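Local coordinates for protein putative NADH-depentdent flavin oxidoreductase (PDB 5OCS) that probably reduces activated alkenes at the expense of NAD(P)H, as an FMN-dependent ene-reductase of the Old Yellow Enzyme family, at residues Ala20-Cys25 against Ser322-Met327; Leu53-Thr58 against Ile95-Gln100; Ser48-Leu53 against Arg332-Ala337; Ala261-Thr266 against Pro296-Gly301; His178-Tyr183 against Trp229-Ala234. All coordinates share one frame; numbering follows the deposited sequence.

Contact 1: Ala20-Cys25 against Ser322-Met327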
# COMPACT_ATOMS: atom_id res chain seq x y z
N ALA D 20 13.56 -8.37 -6.15
CA ALA D 20 13.17 -7.30 -7.06
C ALA D 20 11.68 -7.36 -7.28
O ALA D 20 11.11 -8.47 -7.42
CB ALA D 20 13.91 -7.42 -8.39
N ILE D 21 11.03 -6.19 -7.35
CA ILE D 21 9.63 -6.11 -7.67
C ILE D 21 9.54 -6.00 -9.17
O ILE D 21 10.08 -5.05 -9.74
CB ILE D 21 8.90 -4.93 -6.98
CG1 ILE D 21 8.95 -5.11 -5.49
CG2 ILE D 21 7.44 -4.86 -7.43
CD1 ILE D 21 8.59 -3.87 -4.74
N ALA D 22 8.84 -6.95 -9.80
CA ALA D 22 8.83 -7.08 -11.25
C ALA D 22 8.03 -5.94 -11.85
O ALA D 22 7.11 -5.45 -11.20
CB ALA D 22 8.20 -8.42 -11.68
N PRO D 23 8.39 -5.50 -13.07
CA PRO D 23 7.61 -4.45 -13.72
C PRO D 23 6.27 -5.06 -14.09
O PRO D 23 6.23 -6.17 -14.72
CB PRO D 23 8.43 -4.11 -14.97
CG PRO D 23 9.22 -5.36 -15.25
CD PRO D 23 9.47 -6.01 -13.93
N MET D 24 5.20 -4.46 -13.60
CA MET D 24 3.90 -5.02 -13.77
C MET D 24 3.00 -3.92 -14.31
O MET D 24 2.73 -2.97 -13.61
CB MET D 24 3.35 -5.54 -12.45
CG MET D 24 3.97 -6.84 -12.02
SD MET D 24 3.37 -7.40 -10.41
CE MET D 24 4.26 -6.33 -9.31
N CYS D 25 2.56 -4.09 -15.57
CA CYS D 25 1.68 -3.11 -16.20
C CYS D 25 0.44 -2.86 -15.36
O CYS D 25 -0.18 -3.81 -14.86
CB CYS D 25 1.26 -3.58 -17.60
SG CYS D 25 2.65 -3.55 -18.73
N SER D 322 13.05 -11.75 -9.36
CA SER D 322 11.93 -10.83 -9.51
C SER D 322 10.60 -11.49 -9.20
O SER D 322 10.35 -12.63 -9.61
CB SER D 322 11.93 -10.14 -10.89
OG SER D 322 11.58 -11.01 -11.97
N ILE D 323 9.74 -10.78 -8.47
CA ILE D 323 8.47 -11.32 -8.01
C ILE D 323 7.35 -10.40 -8.45
O ILE D 323 7.46 -9.19 -8.30
CB ILE D 323 8.46 -11.51 -6.50
CG1 ILE D 323 9.51 -12.55 -6.09
CG2 ILE D 323 7.12 -12.07 -6.05
CD1 ILE D 323 9.77 -12.58 -4.61
N ALA D 324 6.33 -10.98 -9.05
CA ALA D 324 5.25 -10.19 -9.62
C ALA D 324 3.96 -10.42 -8.81
O ALA D 324 3.68 -9.63 -7.91
CB ALA D 324 5.13 -10.47 -11.11
N ARG D 325 3.14 -11.42 -9.18
CA ARG D 325 1.83 -11.59 -8.63
C ARG D 325 1.81 -11.69 -7.12
O ARG D 325 0.93 -11.11 -6.52
CB ARG D 325 1.12 -12.79 -9.27
CG ARG D 325 0.69 -12.46 -10.68
CD ARG D 325 -0.23 -13.52 -11.24
NE ARG D 325 -0.68 -13.16 -12.58
CZ ARG D 325 -1.58 -13.85 -13.29
NH1 ARG D 325 -2.13 -14.95 -12.80
NH2 ARG D 325 -1.92 -13.41 -14.50
N ALA D 326 2.77 -12.38 -6.51
CA ALA D 326 2.76 -12.50 -5.05
C ALA D 326 2.93 -11.15 -4.37
O ALA D 326 2.49 -11.01 -3.24
CB ALA D 326 3.80 -13.49 -4.52
N MET D 327 3.63 -10.21 -5.02
CA MET D 327 3.77 -8.85 -4.50
C MET D 327 2.44 -8.11 -4.55
O MET D 327 2.22 -7.26 -3.68
CB MET D 327 4.81 -8.04 -5.28
CG MET D 327 6.26 -8.39 -5.05
SD MET D 327 6.84 -8.10 -3.35
CE MET D 327 6.07 -6.58 -2.84
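Met24 hooks its thioether over Ala324, with SD 3.4 Å from Ala324 O. The chain is extended as far as SD and bends only at chi3 (-76°), which brings CE close to the same carbonyl, at 3.6 Å from Ala324 O. Beside it, Ala22 and Ala324 meet through their methyls, CB to CB at 3.7 Å. Further along, Ile21 and Met327 cross at about a right angle, and Ile21 CD1 touches Met327 CE at 4.2 Å. The backbones of the two parallel strands are joined by two bonds. Ile323 N donates to Ala20 O over 2.9 Å, almost in line with the carbonyl bond. Ala22, already in the loop after strand 19-21, donates from N to Ile323 O over 3.0 Å, 44° above the carbonyl plane. This pairing joins the first and last strands of the TIM barrel and so closes it. Outside the pair, Leu52 and Ile54 bond the far edge of Ile21, and Ser322 OG is held by His263 NE2. Pro23, Cys25, Ala324 and Arg325 are FMN-binding residues of this protein, although no flavin is modelled in this chain's site. The chemistry is thus that of a neutral seam: backbone bonds fix the register, soft sulfur and methyl groups pack beside them, and together they set the two flavin-binding loops next to each other.

Contact 2: Leu53-Thr58 against Ile95-Gln100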
# COMPACT_ATOMS: atom_id res chain seq x y z
N LEU D 53 12.92 -1.96 -7.01
CA LEU D 53 11.63 -1.78 -7.66
C LEU D 53 11.90 -1.50 -9.13
O LEU D 53 12.74 -0.64 -9.48
CB LEU D 53 10.90 -0.60 -7.02
CG LEU D 53 9.67 -0.07 -7.77
CD1 LEU D 53 8.56 -1.08 -7.91
CD2 LEU D 53 9.16 1.17 -7.04
N ILE D 54 11.18 -2.18 -10.02
CA ILE D 54 11.26 -1.91 -11.44
C ILE D 54 9.88 -1.45 -11.86
O ILE D 54 8.95 -2.25 -11.80
CB ILE D 54 11.62 -3.16 -12.27
CG1 ILE D 54 12.86 -3.85 -11.69
CG2 ILE D 54 11.87 -2.76 -13.72
CD1 ILE D 54 13.27 -5.14 -12.38
N ILE D 55 9.79 -0.17 -12.25
CA ILE D 55 8.55 0.42 -12.70
C ILE D 55 8.10 -0.29 -13.99
O ILE D 55 8.95 -0.70 -14.80
CB ILE D 55 8.68 1.95 -12.89
CG1 ILE D 55 8.81 2.66 -11.52
CG2 ILE D 55 7.48 2.56 -13.62
CD1 ILE D 55 9.41 4.05 -11.59
N GLU D 56 6.78 -0.41 -14.16
CA GLU D 56 6.16 -1.07 -15.28
C GLU D 56 6.67 -0.59 -16.64
O GLU D 56 7.20 0.51 -16.79
CB GLU D 56 4.65 -0.83 -15.27
CG GLU D 56 4.23 0.59 -15.56
CD GLU D 56 2.77 0.84 -15.23
OE1 GLU D 56 1.89 0.51 -16.06
OE2 GLU D 56 2.50 1.36 -14.13
N ALA D 57 6.39 -1.41 -17.64
CA ALA D 57 6.67 -1.07 -19.03
C ALA D 57 6.23 0.35 -19.36
O ALA D 57 5.02 0.70 -19.34
CB ALA D 57 5.98 -2.06 -19.98
N THR D 58 7.22 1.19 -19.65
CA THR D 58 6.99 2.57 -19.90
C THR D 58 7.29 2.87 -21.37
O THR D 58 8.43 2.72 -21.82
CB THR D 58 7.88 3.39 -18.96
OG1 THR D 58 7.43 3.15 -17.61
CG2 THR D 58 7.77 4.89 -19.26
N ILE D 95 14.43 2.32 -1.14
CA ILE D 95 14.52 1.36 -2.21
C ILE D 95 15.18 1.94 -3.47
O ILE D 95 15.13 3.14 -3.75
CB ILE D 95 13.11 0.79 -2.56
CG1 ILE D 95 13.22 -0.59 -3.22
CG2 ILE D 95 12.31 1.80 -3.40
CD1 ILE D 95 11.92 -1.35 -3.29
N ALA D 96 15.81 1.07 -4.24
CA ALA D 96 16.34 1.45 -5.54
C ALA D 96 15.22 1.42 -6.54
O ALA D 96 14.48 0.46 -6.59
CB ALA D 96 17.41 0.43 -5.98
N VAL D 97 15.07 2.51 -7.26
CA VAL D 97 13.98 2.70 -8.21
C VAL D 97 14.55 2.68 -9.60
O VAL D 97 15.36 3.52 -9.93
CB VAL D 97 13.17 3.96 -7.91
CG1 VAL D 97 12.05 4.10 -8.90
CG2 VAL D 97 12.61 3.87 -6.50
N THR D 98 14.06 1.76 -10.43
CA THR D 98 14.49 1.60 -11.82
C THR D 98 13.24 1.54 -12.70
O THR D 98 12.11 1.45 -12.19
CB THR D 98 15.34 0.33 -12.00
OG1 THR D 98 14.57 -0.85 -11.66
CG2 THR D 98 16.58 0.43 -11.05
N ILE D 99 13.42 1.53 -14.01
CA ILE D 99 12.28 1.60 -14.91
C ILE D 99 12.50 0.71 -16.12
O ILE D 99 13.61 0.61 -16.64
CB ILE D 99 11.98 3.05 -15.34
CG1 ILE D 99 10.61 3.16 -16.01
CG2 ILE D 99 13.13 3.66 -16.20
CD1 ILE D 99 10.11 4.58 -16.03
N GLN D 100 11.44 0.06 -16.57
CA GLN D 100 11.45 -0.76 -17.81
C GLN D 100 11.00 0.10 -18.97
O GLN D 100 9.86 0.61 -18.97
CB GLN D 100 10.55 -1.97 -17.64
CG GLN D 100 10.62 -2.93 -18.80
CD GLN D 100 9.59 -3.99 -18.70
OE1 GLN D 100 8.39 -3.72 -18.85
NE2 GLN D 100 10.03 -5.23 -18.51
O HOH W 1 6.03 -4.57 -17.60
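Leu53 starts the parallel pairing by donating from N to Ala96 O, a nearly straight bond of 2.9 Å. Leu53 O is gripped twice by one residue: Thr98 N and Thr98 OG1 each donate to it. The hydroxyl gets there because OG1 stands between the backbone N and the carbonyl carbon of Thr98 (chi1 61°), and it comes in tilted 31° from the carbonyl plane. Ile54 lies obliquely over the same hydroxyl, CG1 to Thr98 OG1 at 3.5 Å. Ile55 N donates to Thr98 O at 2.8 Å, and Ile55 O accepts from Gln100 N; on the face shared with Val97 and Ile99, Ile55 CD1 meets Val97 CG1 at 3.8 Å. The Glu56 carboxylate finds its partner elsewhere, OE1 accepting from Gln26 N. At Ala57 the pairing slips by one residue: its N bonds a water that also donates to Gln100 OE1, and Ala57 CB lies a tight 3.1 Å from Gln100 OE1. Thr58 N then takes Gln100 O at 2.8 Å, and its OG1 donates back to Glu56 O. Ala57 and Gln100 are FMN-binding residues, and Glu176 holds Gln100 NE2. The pair belongs to the beta-alpha-beta unit of strand 52-59, helix 76-92 and strand 96-102, with helix 36-46 packed on Leu53 and Ile55, helix 76-92 on Val97 and Ile99, and strand 13-15 on Ala96 and Thr98.

Contact 3: Ser48-Leu53 against Arg332-Ala337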
# COMPACT_ATOMS: atom_id res chain seq x y z
N SER D 48 7.86 -1.90 0.63
CA SER D 48 7.78 -3.32 0.86
C SER D 48 8.99 -3.98 1.48
O SER D 48 8.90 -5.15 1.85
CB SER D 48 7.51 -4.03 -0.45
OG SER D 48 8.63 -3.89 -1.30
N GLY D 49 10.11 -3.26 1.55
CA GLY D 49 11.38 -3.81 1.97
C GLY D 49 12.14 -4.60 0.95
O GLY D 49 13.21 -5.15 1.26
N ALA D 50 11.63 -4.70 -0.28
CA ALA D 50 12.41 -5.31 -1.36
C ALA D 50 13.64 -4.44 -1.63
O ALA D 50 13.66 -3.22 -1.34
CB ALA D 50 11.55 -5.40 -2.63
N GLY D 51 14.64 -5.03 -2.26
CA GLY D 51 15.81 -4.30 -2.65
C GLY D 51 15.68 -3.39 -3.85
O GLY D 51 16.29 -2.31 -3.90
N LEU D 52 14.84 -3.81 -4.79
CA LEU D 52 14.77 -3.21 -6.09
C LEU D 52 13.30 -3.13 -6.55
O LEU D 52 12.54 -4.10 -6.49
CB LEU D 52 15.59 -4.06 -7.05
CG LEU D 52 15.61 -3.53 -8.48
CD1 LEU D 52 16.22 -2.13 -8.62
CD2 LEU D 52 16.28 -4.53 -9.41
N LEU D 53 12.92 -1.96 -7.01
CA LEU D 53 11.63 -1.78 -7.66
C LEU D 53 11.90 -1.50 -9.13
O LEU D 53 12.74 -0.64 -9.48
CB LEU D 53 10.90 -0.60 -7.02
CG LEU D 53 9.67 -0.07 -7.77
CD1 LEU D 53 8.56 -1.08 -7.91
CD2 LEU D 53 9.16 1.17 -7.04
N ARG D 332 3.49 -6.75 1.37
CA ARG D 332 4.47 -6.92 2.41
C ARG D 332 5.27 -8.24 2.27
O ARG D 332 5.92 -8.70 3.26
CB ARG D 332 3.80 -6.88 3.79
CG ARG D 332 2.90 -5.66 4.02
CD ARG D 332 3.65 -4.34 4.04
NE ARG D 332 2.72 -3.39 4.63
CZ ARG D 332 2.02 -2.45 4.01
NH1 ARG D 332 2.27 -2.09 2.77
NH2 ARG D 332 1.11 -1.78 4.72
N TRP D 333 5.23 -8.86 1.09
CA TRP D 333 5.93 -10.12 0.87
C TRP D 333 7.36 -10.16 1.42
O TRP D 333 7.74 -11.15 2.11
CB TRP D 333 5.91 -10.52 -0.62
CG TRP D 333 6.35 -11.96 -0.88
CD1 TRP D 333 5.54 -13.02 -0.99
CD2 TRP D 333 7.69 -12.45 -1.02
NE1 TRP D 333 6.27 -14.17 -1.19
CE2 TRP D 333 7.59 -13.85 -1.23
CE3 TRP D 333 8.96 -11.84 -1.02
CZ2 TRP D 333 8.71 -14.66 -1.42
CZ3 TRP D 333 10.09 -12.66 -1.21
CH2 TRP D 333 9.94 -14.06 -1.40
N PRO D 334 8.16 -9.10 1.21
CA PRO D 334 9.53 -9.18 1.73
C PRO D 334 9.55 -9.16 3.25
O PRO D 334 10.40 -9.84 3.86
CB PRO D 334 10.24 -7.97 1.12
CG PRO D 334 9.36 -7.56 -0.07
CD PRO D 334 7.97 -7.89 0.37
N TRP D 335 8.62 -8.45 3.90
CA TRP D 335 8.56 -8.56 5.39
C TRP D 335 8.26 -10.03 5.86
O TRP D 335 8.89 -10.59 6.78
CB TRP D 335 7.46 -7.71 5.96
CG TRP D 335 7.51 -6.24 5.70
CD1 TRP D 335 8.35 -5.55 4.87
CD2 TRP D 335 6.60 -5.29 6.25
NE1 TRP D 335 8.04 -4.20 4.92
CE2 TRP D 335 6.98 -4.02 5.78
CE3 TRP D 335 5.53 -5.39 7.16
CZ2 TRP D 335 6.28 -2.86 6.14
CZ3 TRP D 335 4.85 -4.25 7.50
CH2 TRP D 335 5.23 -3.00 6.99
N HIS D 336 7.29 -10.63 5.19
CA HIS D 336 6.82 -11.98 5.51
C HIS D 336 7.90 -13.00 5.22
O HIS D 336 8.10 -13.91 6.06
CB HIS D 336 5.52 -12.27 4.82
CG HIS D 336 4.46 -11.31 5.22
ND1 HIS D 336 3.41 -10.98 4.39
CD2 HIS D 336 4.34 -10.53 6.31
CE1 HIS D 336 2.64 -10.09 5.00
NE2 HIS D 336 3.19 -9.81 6.18
N ALA D 337 8.66 -12.77 4.13
CA ALA D 337 9.81 -13.62 3.83
C ALA D 337 10.94 -13.51 4.86
O ALA D 337 11.56 -14.53 5.29
CB ALA D 337 10.33 -13.38 2.40
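Ser48 OG, which rests 3.9 Å from Pro334 CG, is held at two points: Ala50 N donates to it over 3.3 Å, making an ST turn, and it bonds Met45 O at the end of the preceding helix. OG stands between the backbone N and the carbonyl carbon of Ser48 (chi1 67°), which puts it within reach of that N-H two residues on. In the TIM barrel this turn connects helix 36-46 with strand 52-59, and here it meets the first turn of helix 333-341. Pro334 makes most of the helix-side contact. Its CG lies 3.1 Å from Ser48 O, a close carbon-oxygen approach, and CB and CD of the same ring also lie close to that oxygen. Ala50 CB adds an apolar touch to Pro334 CG at 4.0 Å. The Trp335 indole also comes up to this carbonyl, with CD1 3.1 Å from Ser48 O; NE1 is nearby but badly angled for a bond. Arg332 CD lies over one indole face, 3.4 Å above the plane and offset toward the rim. Arg332 NE bonds Leu328 O of the second subunit, and Arg332 NH1 bonds Gln44 OE1 of that same subunit. Phe363 of the same chain meets Trp335 edge-to-face. Gly49, with its positive phi of 79°, carries the turn past the indole, and its N lies at the edge of the ring, 4.1 Å from Trp335 NE1.

Contact 4: Ala261-Thr266 against Pro296-Gly301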
# COMPACT_ATOMS: atom_id res chain seq x y z
N ALA D 261 23.40 -6.46 -16.10
CA ALA D 261 22.71 -7.65 -15.74
C ALA D 261 22.01 -8.21 -16.95
O ALA D 261 22.01 -7.63 -18.03
CB ALA D 261 21.69 -7.35 -14.62
N VAL D 262 21.39 -9.35 -16.73
CA VAL D 262 20.34 -9.82 -17.64
C VAL D 262 19.17 -10.36 -16.80
O VAL D 262 19.35 -11.06 -15.79
CB VAL D 262 20.88 -10.85 -18.67
CG1 VAL D 262 21.35 -12.10 -17.99
CG2 VAL D 262 19.82 -11.21 -19.71
N HIS D 263 17.94 -9.99 -17.20
CA HIS D 263 16.76 -10.42 -16.50
C HIS D 263 16.08 -11.44 -17.39
O HIS D 263 15.64 -11.09 -18.49
CB HIS D 263 15.87 -9.19 -16.26
CG HIS D 263 14.72 -9.43 -15.34
ND1 HIS D 263 13.90 -8.39 -14.90
CD2 HIS D 263 14.25 -10.54 -14.73
CE1 HIS D 263 12.98 -8.87 -14.09
NE2 HIS D 263 13.16 -10.17 -13.98
N VAL D 264 15.99 -12.67 -16.91
CA VAL D 264 15.62 -13.82 -17.76
C VAL D 264 14.21 -14.22 -17.42
O VAL D 264 13.94 -14.62 -16.29
CB VAL D 264 16.58 -15.01 -17.52
CG1 VAL D 264 16.16 -16.22 -18.33
CG2 VAL D 264 18.03 -14.61 -17.82
N SER D 265 13.29 -14.13 -18.39
CA SER D 265 11.94 -14.62 -18.19
C SER D 265 11.91 -16.15 -18.25
O SER D 265 12.91 -16.77 -18.58
CB SER D 265 10.98 -13.98 -19.18
OG SER D 265 10.70 -12.63 -18.72
N THR D 266 10.79 -16.77 -17.89
CA THR D 266 10.83 -18.21 -17.61
C THR D 266 10.83 -19.07 -18.85
O THR D 266 10.93 -20.27 -18.72
CB THR D 266 9.61 -18.70 -16.78
OG1 THR D 266 8.42 -18.53 -17.55
CG2 THR D 266 9.48 -17.92 -15.47
N PRO D 296 25.43 -10.61 -13.62
CA PRO D 296 24.37 -10.66 -12.60
C PRO D 296 23.04 -11.06 -13.28
O PRO D 296 22.67 -10.45 -14.28
CB PRO D 296 24.32 -9.21 -12.10
CG PRO D 296 25.73 -8.77 -12.22
CD PRO D 296 26.24 -9.39 -13.49
N THR D 297 22.41 -12.12 -12.79
CA THR D 297 21.32 -12.74 -13.48
C THR D 297 20.10 -12.60 -12.61
O THR D 297 20.02 -13.16 -11.52
CB THR D 297 21.62 -14.22 -13.76
OG1 THR D 297 22.81 -14.27 -14.56
CG2 THR D 297 20.48 -14.88 -14.47
N MET D 298 19.14 -11.83 -13.09
CA MET D 298 17.86 -11.73 -12.41
C MET D 298 16.92 -12.74 -13.05
O MET D 298 16.88 -12.81 -14.24
CB MET D 298 17.22 -10.34 -12.58
CG MET D 298 18.11 -9.15 -12.37
SD MET D 298 17.04 -7.64 -12.41
CE MET D 298 18.29 -6.37 -12.35
N ALA D 299 16.20 -13.51 -12.27
CA ALA D 299 15.28 -14.48 -12.78
C ALA D 299 13.87 -14.15 -12.35
O ALA D 299 13.62 -13.87 -11.17
CB ALA D 299 15.64 -15.85 -12.26
N VAL D 300 12.95 -14.19 -13.32
CA VAL D 300 11.52 -14.17 -13.00
C VAL D 300 11.22 -15.40 -12.20
O VAL D 300 11.54 -16.54 -12.64
CB VAL D 300 10.66 -14.19 -14.25
CG1 VAL D 300 9.19 -14.35 -13.88
CG2 VAL D 300 10.85 -12.91 -15.04
N GLY D 301 10.69 -15.18 -11.00
CA GLY D 301 10.32 -16.23 -10.09
C GLY D 301 8.80 -16.31 -9.96
O GLY D 301 8.19 -15.47 -9.25
O HOH W 2 13.30 -17.23 -14.96
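Strands 262-265 and 297-300, the sixth and seventh of the eight-stranded parallel TIM barrel, run side by side here with a 24° angle between them. Four backbone bonds alternate across the pair. Val262 N donates to Pro296 O and Met298 N to Val262 O; Val264 N then takes Met298 O at 2.8 Å, and Val300 N takes Val264 O over a longer 3.2 Å. On the face shared by His263 and Met298, Met298 SD lies over one face of the imidazole, offset toward the rim, a sulfur-aromatic contact with SD 4.3 Å from the ring centroid of His263. The side chains cross at about a right angle, and the extended Met298 chain carries its CE on to Ala261 CB at 4.2 Å. Both ring nitrogens of His263 are engaged, ND1 by Glu176 and NE2 by Ser322, which would fix the ring's rotation. Val300 CG2 touches both His263 NE2 and Ser265 OG, 3.7 Å from each. Ser265 OG in turn bonds the FMN-binding Arg231, so this strand end reaches the cofactor site. Where the strands part, a water donates to Val264 O and to Val300 O, each at 3.0 Å.

Contact 5: His178-Tyr183 against Trp229-Ala234. With CIT (citric acid), chain J.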
# COMPACT_ATOMS: atom_id res chain seq x y z
N HIS D 178 13.29 -3.53 -22.47
CA HIS D 178 12.37 -4.65 -22.61
C HIS D 178 12.59 -5.37 -23.94
O HIS D 178 12.15 -4.89 -24.96
CB HIS D 178 10.93 -4.16 -22.49
CG HIS D 178 9.94 -5.24 -22.14
ND1 HIS D 178 10.22 -6.58 -22.24
CD2 HIS D 178 8.66 -5.15 -21.69
CE1 HIS D 178 9.16 -7.28 -21.87
NE2 HIS D 178 8.20 -6.43 -21.52
N GLY D 179 13.24 -6.52 -23.87
CA GLY D 179 13.46 -7.40 -25.04
C GLY D 179 12.65 -8.69 -25.02
O GLY D 179 12.98 -9.62 -25.74
N ALA D 180 11.56 -8.76 -24.26
CA ALA D 180 10.82 -9.99 -24.05
C ALA D 180 9.32 -9.81 -24.31
O ALA D 180 8.90 -8.82 -24.90
CB ALA D 180 11.10 -10.51 -22.65
N HIS D 181 8.54 -10.81 -23.90
CA HIS D 181 7.05 -10.80 -23.95
C HIS D 181 6.48 -10.54 -25.34
O HIS D 181 5.38 -10.01 -25.50
CB HIS D 181 6.43 -9.85 -22.90
CG HIS D 181 5.05 -10.27 -22.48
ND1 HIS D 181 4.82 -11.33 -21.62
CD2 HIS D 181 3.82 -9.82 -22.84
CE1 HIS D 181 3.51 -11.50 -21.46
NE2 HIS D 181 2.89 -10.60 -22.19
N GLY D 182 7.22 -10.93 -26.35
CA GLY D 182 6.79 -10.75 -27.72
C GLY D 182 6.59 -9.31 -28.14
O GLY D 182 5.90 -9.07 -29.14
N TYR D 183 7.20 -8.35 -27.41
CA TYR D 183 7.15 -6.95 -27.78
C TYR D 183 8.20 -6.62 -28.85
O TYR D 183 8.83 -7.52 -29.44
CB TYR D 183 7.21 -6.04 -26.53
CG TYR D 183 5.99 -6.21 -25.64
CD1 TYR D 183 4.68 -6.20 -26.18
CD2 TYR D 183 6.13 -6.39 -24.28
CE1 TYR D 183 3.56 -6.37 -25.38
CE2 TYR D 183 5.02 -6.51 -23.45
CZ TYR D 183 3.73 -6.52 -24.00
OH TYR D 183 2.62 -6.66 -23.19
N TRP D 229 20.32 -2.65 -18.31
CA TRP D 229 20.30 -4.07 -18.63
C TRP D 229 19.13 -4.38 -19.55
O TRP D 229 18.41 -3.47 -19.97
CB TRP D 229 20.29 -4.91 -17.34
CG TRP D 229 19.03 -4.86 -16.53
CD1 TRP D 229 17.95 -5.69 -16.61
CD2 TRP D 229 18.73 -3.92 -15.49
NE1 TRP D 229 17.00 -5.32 -15.69
CE2 TRP D 229 17.46 -4.24 -14.99
CE3 TRP D 229 19.40 -2.83 -14.96
CZ2 TRP D 229 16.86 -3.51 -13.97
CZ3 TRP D 229 18.81 -2.13 -13.93
CH2 TRP D 229 17.56 -2.44 -13.47
N MET D 230 18.98 -5.65 -19.92
CA MET D 230 17.87 -6.06 -20.77
C MET D 230 17.11 -7.21 -20.16
O MET D 230 17.68 -8.11 -19.52
CB MET D 230 18.38 -6.49 -22.17
CG MET D 230 17.28 -6.68 -23.21
SD MET D 230 17.94 -7.06 -24.86
CE MET D 230 18.59 -5.48 -25.29
N ARG D 231 15.81 -7.21 -20.47
CA ARG D 231 14.91 -8.29 -20.15
C ARG D 231 14.82 -9.19 -21.37
O ARG D 231 14.55 -8.68 -22.44
CB ARG D 231 13.52 -7.71 -19.86
CG ARG D 231 12.43 -8.72 -19.52
CD ARG D 231 12.69 -9.46 -18.22
NE ARG D 231 11.43 -10.02 -17.69
CZ ARG D 231 10.52 -9.37 -16.97
NH1 ARG D 231 10.73 -8.13 -16.54
NH2 ARG D 231 9.41 -10.00 -16.63
N VAL D 232 15.05 -10.50 -21.18
CA VAL D 232 15.09 -11.44 -22.30
C VAL D 232 14.23 -12.64 -22.00
O VAL D 232 14.22 -13.13 -20.87
CB VAL D 232 16.53 -11.94 -22.56
CG1 VAL D 232 16.57 -12.91 -23.75
CG2 VAL D 232 17.50 -10.77 -22.82
N SER D 233 13.47 -13.10 -23.00
CA SER D 233 12.73 -14.35 -22.84
C SER D 233 13.66 -15.53 -22.99
O SER D 233 14.36 -15.58 -23.97
CB SER D 233 11.66 -14.47 -23.91
OG SER D 233 11.01 -15.71 -23.76
N ALA D 234 13.67 -16.48 -22.05
CA ALA D 234 14.61 -17.61 -22.14
C ALA D 234 14.47 -18.35 -23.46
O ALA D 234 15.49 -18.75 -24.05
CB ALA D 234 14.38 -18.57 -20.99
C1 CIT J . 5.24 -10.68 -18.15
O1 CIT J . 4.00 -10.49 -18.35
O2 CIT J . 6.16 -9.98 -18.65
C2 CIT J . 5.59 -11.85 -17.24
C3 CIT J . 6.71 -12.82 -17.71
O7 CIT J . 7.95 -12.49 -17.07
C4 CIT J . 6.31 -14.23 -17.24
C5 CIT J . 7.37 -15.29 -17.47
O3 CIT J . 7.00 -16.46 -17.69
O4 CIT J . 8.58 -14.97 -17.41
C6 CIT J . 6.92 -12.86 -19.23
O5 CIT J . 5.94 -13.09 -19.97
O6 CIT J . 8.05 -12.67 -19.73
O HOH W 3 13.75 -12.20 -25.69
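His178 and Arg231 lie side by side and point the same way, with imidazole and guanidinium planes only 22° apart. Both CG atoms are anti to their backbone N, and the closest approach is His178 ND1 to Arg231 CG at 4.1 Å. A bend at chi2 (66°) swings Arg231 CD off the extended line. Ala180 packs against both chains: its CB sits in plane at the edge of the His178 ring and 3.8 Å from Arg231 CG. Its N donates to His178 ND1 over 3.3 Å from 26° out of the ring plane, a bond that helps to set the imidazole's rotation. The strands are weakly joined here. Gly179 N reaches Arg231 O at 2.9 Å through a bent, weak bond, and a water takes over beyond it, donating to Gly179 O and accepting from Ser233 N. A type I' turn from Ala180 to Tyr183 follows, in which His181 O lies 3.7 Å above the centre of the Tyr183 ring. From this turn His181 presents its ring edge to citrate, ND1 donating to O5 of citrate at 2.7 Å. Arg231 meets the same molecule edge-on, NH2 donating to O7 of citrate at 2.9 Å, while NH1 forms a salt bridge with Glu176 and NE bonds Ser265 OG. Arg231 is an FMN-binding residue; His178 and His181 lie in a His-Gly-Ala-His sequence, as in YqjM-type relatives, where the histidine pair lines the ligand pocket, and probably does so here. The citrate, probably from the crystallisation liquor, is consistent with a pocket whose donors favour anionic or carbonyl-bearing ligands.

Contacts 1, 2, 4 and 5 each pair strands of one eight-stranded TIM barrel: 1 with 8, 2 with 3, 6 with 7, and 4 with 5. Contact 3, at the barrel's end about 24 Å centre to centre from contact 5, ties the turn before strand 52-59 to helix 333-341, sharing Leu53 with contact 2. The centres of contacts 1 and 2 lie about 10 Å apart, as do those of contacts 4 and 5, and each couple is probably joined by backbone hydrogen bonds. Along the chain, contacts 2, 5 and 4 come in series between the halves of contact 1. Contacts 1, 2 and 5 hold FMN-binding residues, so distant sequence converges on one site.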